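Local coordinates for protein 6-carboxyhexanoate--CoA ligase (Aquifex aeolicus, PDB 5TV8) that belongs to the BioW family of CoA ligases and is seen here with diphosphomethylphosphonic acid adenosyl ester and a magnesium ion bound, at residues Val134-Phe139 / Phe168-Cys173. Numbering follows the deposited sequence.
With APC (diphosphomethylphosphonic acid adenosyl ester), chain C.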
# COMPACT_ATOMS: atom_id res chain seq x y z
N VAL A 134 -1.78 0.90 -10.85
CA VAL A 134 -2.80 -0.02 -10.39
C VAL A 134 -3.04 0.19 -8.89
O VAL A 134 -2.08 0.34 -8.12
CB VAL A 134 -2.44 -1.49 -10.73
CG1 VAL A 134 -3.32 -2.47 -9.97
CG2 VAL A 134 -2.59 -1.73 -12.22
N ARG A 135 -4.31 0.25 -8.51
CA ARG A 135 -4.72 0.47 -7.13
C ARG A 135 -5.26 -0.81 -6.47
O ARG A 135 -6.17 -1.47 -7.00
CB ARG A 135 -5.77 1.57 -7.06
CG ARG A 135 -5.23 2.97 -6.86
CD ARG A 135 -6.35 4.02 -6.76
NE ARG A 135 -7.17 3.85 -5.56
CZ ARG A 135 -6.82 4.24 -4.33
NH1 ARG A 135 -5.65 4.83 -4.12
NH2 ARG A 135 -7.65 4.03 -3.31
N THR A 136 -4.67 -1.16 -5.33
CA THR A 136 -5.10 -2.32 -4.56
C THR A 136 -6.32 -1.93 -3.71
O THR A 136 -6.23 -1.07 -2.80
CB THR A 136 -3.98 -2.82 -3.64
OG1 THR A 136 -2.75 -2.96 -4.38
CG2 THR A 136 -4.37 -4.16 -3.01
N ILE A 137 -7.47 -2.53 -4.01
CA ILE A 137 -8.70 -2.19 -3.29
C ILE A 137 -9.36 -3.45 -2.70
O ILE A 137 -8.79 -4.54 -2.76
CB ILE A 137 -9.68 -1.37 -4.15
CG1 ILE A 137 -10.09 -2.13 -5.41
CG2 ILE A 137 -9.08 -0.03 -4.54
CD1 ILE A 137 -11.56 -1.94 -5.79
N HIS A 138 -10.56 -3.28 -2.12
CA HIS A 138 -11.36 -4.38 -1.53
C HIS A 138 -10.60 -5.30 -0.56
O HIS A 138 -10.38 -6.48 -0.85
CB HIS A 138 -12.02 -5.20 -2.64
CG HIS A 138 -13.03 -4.43 -3.42
ND1 HIS A 138 -13.73 -3.36 -2.89
CD2 HIS A 138 -13.48 -4.58 -4.69
CE1 HIS A 138 -14.55 -2.87 -3.81
NE2 HIS A 138 -14.42 -3.60 -4.91
N PHE A 139 -10.22 -4.74 0.58
CA PHE A 139 -9.45 -5.44 1.60
C PHE A 139 -9.65 -4.62 2.87
O PHE A 139 -10.06 -3.47 2.80
CB PHE A 139 -7.95 -5.54 1.24
CG PHE A 139 -7.23 -4.22 1.26
CD1 PHE A 139 -6.79 -3.66 2.47
CD2 PHE A 139 -7.00 -3.52 0.08
CE1 PHE A 139 -6.13 -2.44 2.49
CE2 PHE A 139 -6.32 -2.29 0.08
CZ PHE A 139 -5.90 -1.74 1.29
N PHE A 168 -0.32 -6.93 2.69
CA PHE A 168 -0.67 -8.32 2.88
C PHE A 168 -1.54 -8.76 1.71
O PHE A 168 -1.27 -9.79 1.11
CB PHE A 168 -1.30 -8.61 4.23
CG PHE A 168 -1.29 -10.06 4.56
CD1 PHE A 168 -0.10 -10.71 4.83
CD2 PHE A 168 -2.48 -10.79 4.55
CE1 PHE A 168 -0.07 -12.07 5.11
CE2 PHE A 168 -2.46 -12.16 4.82
CZ PHE A 168 -1.26 -12.79 5.10
N LYS A 169 -2.53 -7.95 1.34
CA LYS A 169 -3.30 -8.31 0.16
C LYS A 169 -2.42 -8.41 -1.10
O LYS A 169 -2.56 -9.38 -1.87
CB LYS A 169 -4.51 -7.39 -0.07
CG LYS A 169 -5.38 -7.94 -1.19
CD LYS A 169 -6.46 -7.00 -1.70
CE LYS A 169 -7.18 -7.67 -2.86
NZ LYS A 169 -7.88 -6.70 -3.75
N ASN A 170 -1.51 -7.44 -1.33
CA ASN A 170 -0.62 -7.51 -2.50
C ASN A 170 0.12 -8.84 -2.54
O ASN A 170 0.12 -9.53 -3.56
CB ASN A 170 0.43 -6.39 -2.50
CG ASN A 170 -0.17 -5.00 -2.56
OD1 ASN A 170 -1.04 -4.70 -3.37
ND2 ASN A 170 0.33 -4.13 -1.71
N LEU A 171 0.74 -9.21 -1.42
CA LEU A 171 1.49 -10.46 -1.37
C LEU A 171 0.61 -11.67 -1.58
O LEU A 171 1.01 -12.63 -2.24
CB LEU A 171 2.27 -10.59 -0.06
CG LEU A 171 3.34 -9.51 0.17
CD1 LEU A 171 4.08 -9.77 1.48
CD2 LEU A 171 4.32 -9.40 -0.99
N PHE A 172 -0.59 -11.63 -1.01
CA PHE A 172 -1.56 -12.70 -1.20
C PHE A 172 -1.96 -12.83 -2.67
O PHE A 172 -2.08 -13.93 -3.19
CB PHE A 172 -2.79 -12.44 -0.31
CG PHE A 172 -3.94 -13.33 -0.60
CD1 PHE A 172 -4.03 -14.60 -0.02
CD2 PHE A 172 -4.97 -12.91 -1.44
CE1 PHE A 172 -5.11 -15.43 -0.27
CE2 PHE A 172 -6.06 -13.74 -1.69
CZ PHE A 172 -6.13 -15.01 -1.11
N CYS A 173 -2.15 -11.69 -3.33
CA CYS A 173 -2.54 -11.68 -4.73
C CYS A 173 -1.45 -12.11 -5.72
O CYS A 173 -1.69 -12.12 -6.93
CB CYS A 173 -3.07 -10.29 -5.09
SG CYS A 173 -4.74 -10.01 -4.47
PG APC C . -4.99 8.38 0.67
O1G APC C . -4.64 7.59 1.91
O2G APC C . -5.36 9.82 0.97
O3G APC C . -5.94 7.66 -0.27
PB APC C . -2.21 8.70 0.59
O1B APC C . -1.10 9.34 -0.39
O2B APC C . -2.36 9.56 1.80
O3B APC C . -3.62 8.50 -0.17
PA APC C . 0.10 6.88 0.82
O1A APC C . 0.39 5.56 1.40
O2A APC C . 0.96 8.07 1.49
C3A APC C . -1.67 7.06 1.10
O5' APC C . 0.43 6.87 -0.75
C5' APC C . 1.80 6.80 -1.13
C4' APC C . 1.93 6.15 -2.49
O4' APC C . 1.38 4.83 -2.49
C3' APC C . 1.18 6.93 -3.56
O3' APC C . 2.06 7.86 -4.19
C2' APC C . 0.69 5.87 -4.51
O2' APC C . 1.69 5.67 -5.50
C1' APC C . 0.66 4.59 -3.70
N9 APC C . -0.71 4.16 -3.32
C8 APC C . -1.55 4.80 -2.46
N7 APC C . -2.72 4.12 -2.31
C5 APC C . -2.63 3.01 -3.08
C6 APC C . -3.50 1.84 -3.38
N6 APC C . -4.73 1.73 -2.83
N1 APC C . -3.02 0.91 -4.24
C2 APC C . -1.80 1.01 -4.81
N3 APC C . -0.95 2.04 -4.58
C4 APC C . -1.30 3.05 -3.74
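Lys169 NZ, probably an ammonium, sits among four backbone carbonyl oxygens: it donates to Ile137 O at 2.5 Å, and the oxygens of Cys230, Leu231 and Lys234, around the end of helix 224-233, are also within bonding distance, so that its three hydrogens must be shared among them. Such a ring of oxygens would favour the charged form. At Ile137 the donor lies 20° out of the carbonyl plane. Lys169 can span the gap because its CG stands anti to the backbone N (chi1 -171°) and every later torsion is close to extended. The straight chain runs obliquely past Phe139, whose CB touches Lys169 CD at 3.6 Å, while Thr136 CG2 lies 3.8 Å from the same CD. One residue on along helix 158-172, Asn170 reaches Thr136: OG1 gives its hydrogen to OD1 over 2.6 Å, with the donor in the carbonyl plane. Thr136 OG1 is further hydrogen-bonded to Tyr217 OH.

This places the final turn of helix 158-172 directly behind segment 134-139, which lines the adenine site and leads into strand 139-141 at the edge of the parallel sheet. On its nucleotide side the backbone of Thr136 reads the base edge of APC in two bonds: N donates to N1 at 2.9 Å, and O accepts from N6 at 3.2 Å, both with N-H...acceptor angles of 158°. Arg135 adds a flat contact, its guanidinium turning one face to N6, which lies offset toward the rim. Just past Asn170, Cys173 is tied to Cys230 by a disulfide, a covalent link between this helix end and helix 224-233.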